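Local structure of histidine-containing Phosphotransfer Protein type 1, MtHPt1 (Medicago truncatula, 3US6) at residues R8-Y13 and L134-Q139; E20-G25 and K127-T132; L28-L33 and P39-E44. The protein probably relays phosphoryl groups from cytokinin sensor histidine kinases to response regulators, as a histidine-containing phosphotransfer protein of a plant two-component pathway. One frame throughout, in Å; residues are numbered along the deposited sequence. Where two conformers were deposited one is given.

All three contacts tie the two N-terminal helices, or the loop between them, into the rest of the helix bundle. Interactions 1 and 2 share helix 109-142, and their centres lie about 12 Å apart; Tyr13 OH packs 3.5 Å from Lys129 CA where they meet. Interaction 3 has its centre about 15 Å from that of interaction 1, and Phe43 CD1 reaches 4.1 Å from Leu134 CD1 between the two. Interactions 2 and 3 have centres about 14 Å apart and adjoin in sequence, without touching. Interaction 2 is the deepest, its centre about 7 Å from that of the chain. His79, the predicted phosphorylation site, unmodified in this structure, lies on helix 71-88, outside all three contacts.

Interaction 1 (R8-Y13 and L134-Q139); sequences RQWVDY and LRLEQQ
The Trp10 indole meets Glu137 at its edge: OE2 lies near the ring plane beside the pyrrole nitrogen, Leu136 CD2 near that plane on the CB side, and Val11 CG2 in it, also at the edge. Neither face is filled by segment 134-139. Leu133 and Ile140 of helix 109-142, and Ile147 and Pro148 beyond it, touch the same side chain. The carboxylate is turned 52° against the indole. A hydrogen bond runs from Trp10 NE1 to Glu137 OE2, 2.9 Å long with an N-H...O angle of 156°, on the anti side of the oxygen and somewhat out of the carboxylate plane. Glu137 CG passes 3.3 Å from Trp10 NE1, and the extended chain beyond it carries the carboxylate on to the indole N-H. Leu136 supplies the apolar half: its CD2 is 3.7 Å from Trp10 CB and 3.5 Å from Trp10 N, placed there by a CG anti to the backbone N of the leucine. Segments 8-13 and 134-139 run nearly antiparallel (158°), their axes 10.3 Å apart. Chemically, the contact gives a buried indole N-H a carboxylate acceptor, an interaction that probably fixes the rotation of the ring.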
loop_
_atom_site.group_PDB
_atom_site.type_symbol
_atom_site.label_atom_id
_atom_site.label_comp_id
_atom_site.label_asym_id
_atom_site.label_seq_id
_atom_site.Cartn_x
_atom_site.Cartn_y
_atom_site.Cartn_z
ATOM N N ARG A 8 4.735 21.448 7.932
ATOM C CA ARG A 8 3.405 21.796 7.392
ATOM C C ARG A 8 3.118 21.021 6.104
ATOM O O ARG A 8 1.998 20.515 5.908
ATOM C CB ARG A 8 3.290 23.300 7.155
ATOM C CG ARG A 8 3.237 24.155 8.430
ATOM C CD ARG A 8 2.970 25.669 8.116
ATOM N NE ARG A 8 4.073 26.325 7.405
ATOM C CZ ARG A 8 5.151 26.832 7.997
ATOM N NH1 ARG A 8 5.281 26.753 9.317
ATOM N NH2 ARG A 8 6.105 27.411 7.270
ATOM N N GLN A 9 4.111 20.849 5.242
ATOM C CA GLN A 9 3.953 20.057 4.040
ATOM C C GLN A 9 3.612 18.607 4.322
ATOM O O GLN A 9 2.829 18.037 3.630
ATOM C CB GLN A 9 5.225 20.094 3.215
ATOM C CG GLN A 9 5.566 21.437 2.685
ATOM C CD GLN A 9 6.897 21.432 1.963
ATOM O OE1 GLN A 9 7.848 20.832 2.389
ATOM N NE2 GLN A 9 6.941 22.106 0.871
ATOM N N TRP A 10 4.223 18.050 5.343
ATOM C CA TRP A 10 3.933 16.688 5.774
ATOM C C TRP A 10 2.513 16.545 6.236
ATOM O O TRP A 10 1.813 15.626 5.813
ATOM C CB TRP A 10 4.908 16.262 6.925
ATOM C CG TRP A 10 4.761 14.825 7.436
ATOM C CD1 TRP A 10 5.412 13.743 6.991
ATOM C CD2 TRP A 10 3.829 14.355 8.447
ATOM N NE1 TRP A 10 4.975 12.610 7.665
ATOM C CE2 TRP A 10 3.975 12.967 8.521
ATOM C CE3 TRP A 10 2.874 14.981 9.253
ATOM C CZ2 TRP A 10 3.273 12.200 9.437
ATOM C CZ3 TRP A 10 2.149 14.223 10.112
ATOM C CH2 TRP A 10 2.346 12.857 10.211
ATOM N N VAL A 11 2.093 17.447 7.096
ATOM C CA VAL A 11 0.683 17.410 7.520
ATOM C C VAL A 11 -0.273 17.416 6.340
ATOM O O VAL A 11 -1.201 16.592 6.260
ATOM C CB VAL A 11 0.381 18.586 8.497
ATOM C CG1 VAL A 11 -1.104 18.760 8.760
ATOM C CG2 VAL A 11 1.160 18.393 9.800
ATOM N N ASP A 12 -0.062 18.369 5.441
ATOM C CA ASP A 12 -0.925 18.507 4.288
ATOM C C ASP A 12 -0.857 17.246 3.390
ATOM O O ASP A 12 -1.903 16.804 2.853
ATOM C CB ASP A 12 -0.601 19.767 3.469
ATOM C CG ASP A 12 -0.904 21.054 4.229
ATOM O OD1 ASP A 12 -1.672 21.008 5.220
ATOM O OD2 ASP A 12 -0.343 22.104 3.809
ATOM N N TYR A 13 0.335 16.717 3.128
ATOM C CA TYR A 13 0.485 15.561 2.248
ATOM C C TYR A 13 -0.175 14.325 2.828
ATOM O O TYR A 13 -0.960 13.629 2.157
ATOM C CB TYR A 13 1.958 15.350 1.924
ATOM C CG TYR A 13 2.189 14.431 0.726
ATOM C CD1 TYR A 13 1.917 14.883 -0.560
ATOM C CD2 TYR A 13 2.609 13.130 0.871
ATOM C CE1 TYR A 13 2.096 14.063 -1.659
ATOM C CE2 TYR A 13 2.819 12.316 -0.223
ATOM C CZ TYR A 13 2.544 12.799 -1.471
ATOM O OH TYR A 13 2.775 11.922 -2.520
ATOM N N LEU A 134 7.891 9.295 3.179
ATOM C CA LEU A 134 9.069 8.816 3.935
ATOM C C LEU A 134 10.326 9.663 3.660
ATOM O O LEU A 134 11.114 9.925 4.584
ATOM C CB LEU A 134 9.297 7.342 3.687
ATOM C CG LEU A 134 8.206 6.526 4.370
ATOM C CD1 LEU A 134 8.305 5.096 3.918
ATOM C CD2 LEU A 134 8.297 6.605 5.930
ATOM N N ARG A 135 10.486 10.116 2.421
ATOM C CA ARG A 135 11.582 11.015 2.070
ATOM C C ARG A 135 11.478 12.353 2.807
ATOM O O ARG A 135 12.480 12.895 3.274
ATOM C CB ARG A 135 11.619 11.251 0.559
ATOM C CG ARG A 135 12.409 10.205 -0.212
ATOM C CD ARG A 135 12.773 10.702 -1.602
ATOM N NE ARG A 135 11.649 10.600 -2.530
ATOM C CZ ARG A 135 11.317 9.491 -3.182
ATOM N NH1 ARG A 135 12.022 8.381 -3.009
ATOM N NH2 ARG A 135 10.279 9.490 -4.007
ATOM N N LEU A 136 10.259 12.878 2.910
ATOM C CA LEU A 136 10.005 14.140 3.602
ATOM C C LEU A 136 10.304 13.975 5.107
ATOM O O LEU A 136 10.957 14.798 5.734
ATOM C CB LEU A 136 8.571 14.596 3.398
ATOM C CG LEU A 136 8.205 15.924 4.066
ATOM C CD1 LEU A 136 9.123 17.032 3.634
ATOM C CD2 LEU A 136 6.772 16.259 3.700
ATOM N N GLU A 137 9.835 12.874 5.699
ATOM C CA GLU A 137 10.140 12.580 7.077
ATOM C C GLU A 137 11.663 12.549 7.313
ATOM O O GLU A 137 12.139 13.051 8.316
ATOM C CB GLU A 137 9.551 11.252 7.526
ATOM C CG GLU A 137 8.050 11.300 7.603
ATOM C CD GLU A 137 7.381 10.041 8.173
ATOM O OE1 GLU A 137 8.062 9.145 8.734
ATOM O OE2 GLU A 137 6.104 9.970 8.093
ATOM N N GLN A 138 12.394 11.856 6.445
ATOM C CA GLN A 138 13.839 11.787 6.609
ATOM C C GLN A 138 14.453 13.182 6.579
ATOM O O GLN A 138 15.381 13.513 7.323
ATOM C CB GLN A 138 14.489 10.922 5.522
ATOM C CG GLN A 138 14.110 9.473 5.508
ATOM C CD GLN A 138 14.749 8.577 6.562
ATOM O OE1 GLN A 138 14.369 7.399 6.661
ATOM N NE2 GLN A 138 15.747 9.078 7.297
ATOM N N GLN A 139 13.927 14.049 5.712
ATOM C CA GLN A 139 14.429 15.430 5.640
ATOM C C GLN A 139 14.127 16.233 6.912
ATOM O O GLN A 139 15.003 16.922 7.463
ATOM C CB GLN A 139 13.882 16.159 4.413
ATOM C CG GLN A 139 14.355 15.572 3.138
ATOM C CD GLN A 139 13.476 15.889 1.899
ATOM O OE1 GLN A 139 12.455 16.600 1.973
ATOM N NE2 GLN A 139 13.830 15.276 0.785
#

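Interaction 2 (E20-G25 and K127-T132); sequences EGFLDG and KNKLET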
loop_
_atom_site.group_PDB
_atom_site.type_symbol
_atom_site.label_atom_id
_atom_site.label_comp_id
_atom_site.label_asym_id
_atom_site.label_seq_id
_atom_site.Cartn_x
_atom_site.Cartn_y
_atom_site.Cartn_z
ATOM N N GLU A 20 -8.187 10.913 0.650
ATOM C CA GLU A 20 -8.390 10.279 -0.653
ATOM C C GLU A 20 -8.476 8.755 -0.532
ATOM O O GLU A 20 -8.722 8.111 -1.528
ATOM C CB GLU A 20 -7.317 10.675 -1.635
ATOM C CG GLU A 20 -7.406 12.190 -1.922
ATOM C CD GLU A 20 -6.243 12.767 -2.683
ATOM O OE1 GLU A 20 -5.288 12.077 -3.064
ATOM O OE2 GLU A 20 -6.338 13.977 -3.008
ATOM N N GLY A 21 -8.227 8.198 0.656
ATOM C CA GLY A 21 -8.377 6.780 0.878
ATOM C C GLY A 21 -7.147 5.958 0.661
ATOM O O GLY A 21 -7.270 4.752 0.758
ATOM N N PHE A 22 -5.997 6.571 0.395
ATOM C CA PHE A 22 -4.799 5.824 0.187
ATOM C C PHE A 22 -4.288 5.146 1.455
ATOM O O PHE A 22 -3.715 4.058 1.389
ATOM C CB PHE A 22 -3.706 6.649 -0.417
ATOM C CG PHE A 22 -4.031 7.052 -1.834
ATOM C CD1 PHE A 22 -3.925 6.131 -2.868
ATOM C CD2 PHE A 22 -4.500 8.309 -2.130
ATOM C CE1 PHE A 22 -4.310 6.486 -4.186
ATOM C CE2 PHE A 22 -4.832 8.697 -3.434
ATOM C CZ PHE A 22 -4.774 7.732 -4.459
ATOM N N LEU A 23 -4.499 5.806 2.620
ATOM C CA LEU A 23 -4.132 5.283 3.932
ATOM C C LEU A 23 -5.352 5.347 4.838
ATOM O O LEU A 23 -6.206 6.236 4.694
ATOM C CB LEU A 23 -3.002 6.061 4.550
ATOM C CG LEU A 23 -1.708 6.071 3.814
ATOM C CD1 LEU A 23 -0.776 7.049 4.512
ATOM C CD2 LEU A 23 -1.112 4.712 3.703
ATOM N N ASP A 24 -5.423 4.396 5.755
ATOM C CA ASP A 24 -6.443 4.351 6.782
ATOM C C ASP A 24 -5.824 4.215 8.149
ATOM O O ASP A 24 -4.604 4.345 8.332
ATOM C CB ASP A 24 -7.500 3.258 6.515
ATOM C CG ASP A 24 -6.982 1.863 6.727
ATOM O OD1 ASP A 24 -5.904 1.679 7.336
ATOM O OD2 ASP A 24 -7.674 0.902 6.329
ATOM N N GLY A 25 -6.663 4.001 9.150
ATOM C CA GLY A 25 -6.214 4.004 10.527
ATOM C C GLY A 25 -5.197 2.941 10.832
ATOM O O GLY A 25 -4.502 3.039 11.874
ATOM N N LYS A 127 2.599 3.210 -3.275
ATOM C CA LYS A 127 4.037 3.069 -3.132
ATOM C C LYS A 127 4.701 4.408 -3.374
ATOM O O LYS A 127 5.549 4.813 -2.561
ATOM C CB LYS A 127 4.570 2.026 -4.091
ATOM C CG LYS A 127 6.083 1.938 -4.149
ATOM C CD LYS A 127 6.563 0.897 -5.137
ATOM C CE LYS A 127 8.075 0.689 -4.960
ATOM N NZ LYS A 127 8.668 0.192 -6.229
ATOM N N ASN A 128 4.415 5.029 -4.494
ATOM C CA ASN A 128 5.013 6.297 -4.818
ATOM C C ASN A 128 4.722 7.336 -3.725
ATOM O O ASN A 128 5.643 8.059 -3.317
ATOM C CB ASN A 128 4.651 6.764 -6.196
ATOM C CG ASN A 128 5.456 6.036 -7.243
ATOM O OD1 ASN A 128 6.586 6.396 -7.543
ATOM N ND2 ASN A 128 4.837 5.018 -7.826
ATOM N N LYS A 129 3.486 7.429 -3.263
ATOM C CA LYS A 129 3.125 8.453 -2.287
ATOM C C LYS A 129 3.873 8.164 -0.969
ATOM O O LYS A 129 4.330 9.093 -0.249
ATOM C CB LYS A 129 1.619 8.488 -2.043
ATOM C CG LYS A 129 0.850 9.022 -3.232
ATOM C CD LYS A 129 -0.632 8.816 -3.033
ATOM C CE LYS A 129 -1.524 9.432 -4.121
ATOM N NZ LYS A 129 -1.490 10.875 -4.087
ATOM N N LEU A 130 3.957 6.893 -0.557
ATOM C CA LEU A 130 4.687 6.526 0.649
ATOM C C LEU A 130 6.165 6.881 0.555
ATOM O O LEU A 130 6.765 7.348 1.533
ATOM C CB LEU A 130 4.522 5.053 1.002
ATOM C CG LEU A 130 3.174 4.689 1.622
ATOM C CD1 LEU A 130 2.994 3.229 1.736
ATOM C CD2 LEU A 130 3.055 5.305 3.009
ATOM N N GLU A 131 6.759 6.672 -0.615
ATOM C CA GLU A 131 8.179 7.033 -0.799
ATOM C C GLU A 131 8.348 8.533 -0.577
ATOM O O GLU A 131 9.324 8.976 0.034
ATOM C CB GLU A 131 8.696 6.567 -2.129
ATOM C CG GLU A 131 8.722 5.070 -2.190
ATOM C CD GLU A 131 9.208 4.569 -3.542
ATOM O OE1 GLU A 131 9.048 5.239 -4.595
ATOM O OE2 GLU A 131 9.669 3.413 -3.644
ATOM N N THR A 132 7.479 9.317 -1.167
ATOM C CA THR A 132 7.479 10.772 -0.999
ATOM C C THR A 132 7.312 11.156 0.505
ATOM O O THR A 132 8.041 11.999 1.046
ATOM C CB THR A 132 6.441 11.452 -1.872
ATOM O OG1 THR A 132 6.844 11.272 -3.229
ATOM C CG2 THR A 132 6.281 12.961 -1.566
HETATM O O HOH W 1 -2.898 11.571 -1.659
HETATM O O HOH W 2 -3.963 11.902 -5.344
#
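Lys129 lays the end of its chain over one face of Phe22, the two side chains crossing at about a right angle. CE stands 3.6 Å from the ring centroid and 18° off the normal, which identifies a CH-pi contact; the nearest ring atom is Phe22 CE2, at 3.5 Å from Lys129 CE. The lysine is extended until its last torsion bends (chi4 -68°), and this bend carries NZ past the ring toward Glu20, whose OE1 lies at the ring edge, in its plane. At 4.1 Å, Lys129 NZ and Glu20 OE1 are too far apart for a salt bridge. Two waters close the gap instead, each donating to Glu20 OE1 and accepting from NZ; one stands 2.8 Å from OE1 and 2.9 Å from NZ. Deeper in, Leu23 CD2 meets Leu130 CD2 at 4.3 Å. Gly21, with positive phi, ends helix 3-19 in a Schellman motif, and the loop that follows turns Phe22 and Leu23 onto helix 109-142. With an alanine here in place of Phe22, the Lys129 methylenes would probably lose their aromatic support, leaving the ammonium group freer to swing off its waters. The chemistry implies an attraction between opposite charges that is probably softened by water, with the apolar part of the lysine spent on the ring.

Interaction 3 (L28-L33 and P39-E44); sequences LQLQQL and PEFVFE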
loop_
_atom_site.group_PDB
_atom_site.type_symbol
_atom_site.label_atom_id
_atom_site.label_comp_id
_atom_site.label_asym_id
_atom_site.label_seq_id
_atom_site.Cartn_x
_atom_site.Cartn_y
_atom_site.Cartn_z
ATOM N N LEU A 28 -1.890 4.558 10.989
ATOM C CA LEU A 28 -1.654 5.200 12.281
ATOM C C LEU A 28 -1.262 4.208 13.361
ATOM O O LEU A 28 -0.488 4.519 14.269
ATOM C CB LEU A 28 -2.908 5.920 12.738
ATOM C CG LEU A 28 -3.368 6.983 11.791
ATOM C CD1 LEU A 28 -4.447 7.716 12.552
ATOM C CD2 LEU A 28 -2.250 7.924 11.408
ATOM N N GLN A 29 -1.823 3.014 13.331
ATOM C CA GLN A 29 -1.386 1.940 14.245
ATOM C C GLN A 29 0.096 1.548 14.105
ATOM O O GLN A 29 0.795 1.357 15.124
ATOM C CB GLN A 29 -2.284 0.724 14.130
ATOM C CG GLN A 29 -1.794 -0.458 14.946
ATOM C CD GLN A 29 -2.734 -1.651 14.800
ATOM O OE1 GLN A 29 -3.980 -1.497 14.835
ATOM N NE2 GLN A 29 -2.156 -2.821 14.521
ATOM N N LEU A 30 0.627 1.523 12.884
ATOM C CA LEU A 30 2.065 1.276 12.703
ATOM C C LEU A 30 2.843 2.368 13.352
ATOM O O LEU A 30 3.852 2.118 14.016
ATOM C CB LEU A 30 2.459 1.286 11.219
ATOM C CG LEU A 30 1.937 0.212 10.367
ATOM C CD1 LEU A 30 2.643 0.459 8.995
ATOM C CD2 LEU A 30 2.243 -1.173 10.951
ATOM N N GLN A 31 2.374 3.601 13.192
ATOM C CA GLN A 31 3.042 4.740 13.803
ATOM C C GLN A 31 3.060 4.639 15.342
ATOM O O GLN A 31 3.999 5.090 15.989
ATOM C CB GLN A 31 2.374 6.049 13.307
ATOM C CG GLN A 31 2.555 6.384 11.814
ATOM C CD GLN A 31 1.741 7.632 11.422
ATOM O OE1 GLN A 31 0.697 7.905 12.015
ATOM N NE2 GLN A 31 2.216 8.375 10.442
ATOM N N GLN A 32 2.042 4.039 15.915
ATOM C CA GLN A 32 1.955 3.884 17.345
ATOM C C GLN A 32 3.094 3.028 17.875
ATOM O O GLN A 32 3.528 3.231 18.985
ATOM C CB GLN A 32 0.612 3.316 17.769
ATOM C CG GLN A 32 -0.528 4.294 17.723
ATOM C CD GLN A 32 -1.875 3.624 17.939
ATOM O OE1 GLN A 32 -2.728 3.650 17.076
ATOM N NE2 GLN A 32 -2.041 3.000 19.075
ATOM N N LEU A 33 3.543 2.063 17.082
ATOM C CA LEU A 33 4.625 1.133 17.503
ATOM C C LEU A 33 6.041 1.660 17.192
ATOM O O LEU A 33 7.065 1.011 17.464
ATOM C CB LEU A 33 4.423 -0.221 16.807
ATOM C CG LEU A 33 3.215 -1.063 17.259
ATOM C CD1 LEU A 33 3.033 -2.252 16.346
ATOM C CD2 LEU A 33 3.430 -1.522 18.610
ATOM N N PRO A 39 12.984 4.166 15.504
ATOM C CA PRO A 39 12.458 5.276 14.744
ATOM C C PRO A 39 12.244 4.956 13.290
ATOM O O PRO A 39 11.658 5.777 12.549
ATOM C CB PRO A 39 13.614 6.288 14.882
ATOM C CG PRO A 39 14.768 5.416 15.169
ATOM C CD PRO A 39 14.343 4.428 16.030
ATOM N N GLU A 40 12.749 3.800 12.851
ATOM C CA GLU A 40 12.606 3.362 11.458
ATOM C C GLU A 40 11.652 2.189 11.260
ATOM O O GLU A 40 11.591 1.627 10.145
ATOM C CB GLU A 40 13.986 2.942 10.936
ATOM C CG GLU A 40 15.064 4.051 11.120
ATOM C CD GLU A 40 14.691 5.412 10.512
ATOM O OE1 GLU A 40 13.873 5.450 9.579
ATOM O OE2 GLU A 40 15.225 6.456 10.950
ATOM N N PHE A 41 10.843 1.862 12.271
ATOM C CA PHE A 41 9.932 0.747 12.150
ATOM C C PHE A 41 8.952 0.872 10.949
ATOM O O PHE A 41 8.727 -0.094 10.229
ATOM C CB PHE A 41 9.133 0.629 13.465
ATOM C CG PHE A 41 8.040 -0.416 13.432
ATOM C CD1 PHE A 41 8.349 -1.802 13.299
ATOM C CD2 PHE A 41 6.748 -0.030 13.518
ATOM C CE1 PHE A 41 7.288 -2.696 13.263
ATOM C CE2 PHE A 41 5.691 -0.990 13.444
ATOM C CZ PHE A 41 6.022 -2.283 13.339
ATOM N N VAL A 42 8.323 2.018 10.766
ATOM C CA VAL A 42 7.351 2.175 9.685
ATOM C C VAL A 42 8.011 1.990 8.318
ATOM O O VAL A 42 7.504 1.275 7.493
ATOM C CB VAL A 42 6.563 3.517 9.815
ATOM C CG1 VAL A 42 5.669 3.749 8.600
ATOM C CG2 VAL A 42 5.767 3.601 11.076
ATOM N N PHE A 43 9.143 2.638 8.143
ATOM C CA PHE A 43 9.926 2.458 6.920
ATOM C C PHE A 43 10.189 0.959 6.651
ATOM O O PHE A 43 10.064 0.436 5.540
ATOM C CB PHE A 43 11.245 3.213 7.017
ATOM C CG PHE A 43 12.115 3.013 5.836
ATOM C CD1 PHE A 43 12.078 3.898 4.780
ATOM C CD2 PHE A 43 12.981 1.941 5.765
ATOM C CE1 PHE A 43 12.902 3.715 3.685
ATOM C CE2 PHE A 43 13.777 1.746 4.673
ATOM C CZ PHE A 43 13.725 2.650 3.620
ATOM N N GLU A 44 10.623 0.246 7.692
ATOM C CA GLU A 44 10.973 -1.156 7.521
ATOM C C GLU A 44 9.768 -2.004 7.114
ATOM O O GLU A 44 9.862 -2.897 6.273
ATOM C CB GLU A 44 11.629 -1.698 8.796
ATOM C CG GLU A 44 12.897 -0.930 9.056
ATOM C CD GLU A 44 13.504 -1.208 10.426
ATOM O OE1 GLU A 44 12.835 -1.902 11.235
ATOM O OE2 GLU A 44 14.649 -0.732 10.668
#
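Phe41 and Val42 press against Leu30 and Leu33 where two consecutive helices, 25-32 and 41-64, joined by a short loop, meet in the helix bundle of this HPt protein. Of the CA atoms, those of Leu30 and Val42 are the nearest across the segments, at 6.2 Å. Val42 sends CG2 between them, 4.0 Å from Leu30 CB and 3.8 Å from Leu30 O. It is the branch anti to the valine's own carbonyl carbon. Phe41 meets the same carbonyl oxygen with its edge, CD2 coming within 3.6 Å of Leu30 O, which lies in the ring plane. Its CG is anti to the backbone N (chi1 174°), a setting that swings the ring toward Leu30 and Leu33, the latter just past the end of helix 25-32 and approaching the ring obliquely. Leu30 CD2 adds a looser apolar touch to the same ring.

Outside this shell, the loop is held by polar side chains. Gln34 OE1 accepts a hydrogen bond from Val42 N in the opening turn of helix 41-64, where Glu40 is at the N-cap position, and Asn38 ND2 bonds to Leu33 O. Next to Val42 on that helix, Phe43 touches Leu134 of helix 109-142. Leu30 O accepts a hydrogen bond from Leu33 N (3.1 Å); that same turn brings Leu33 CB to 3.7 Å from Phe41 CE2.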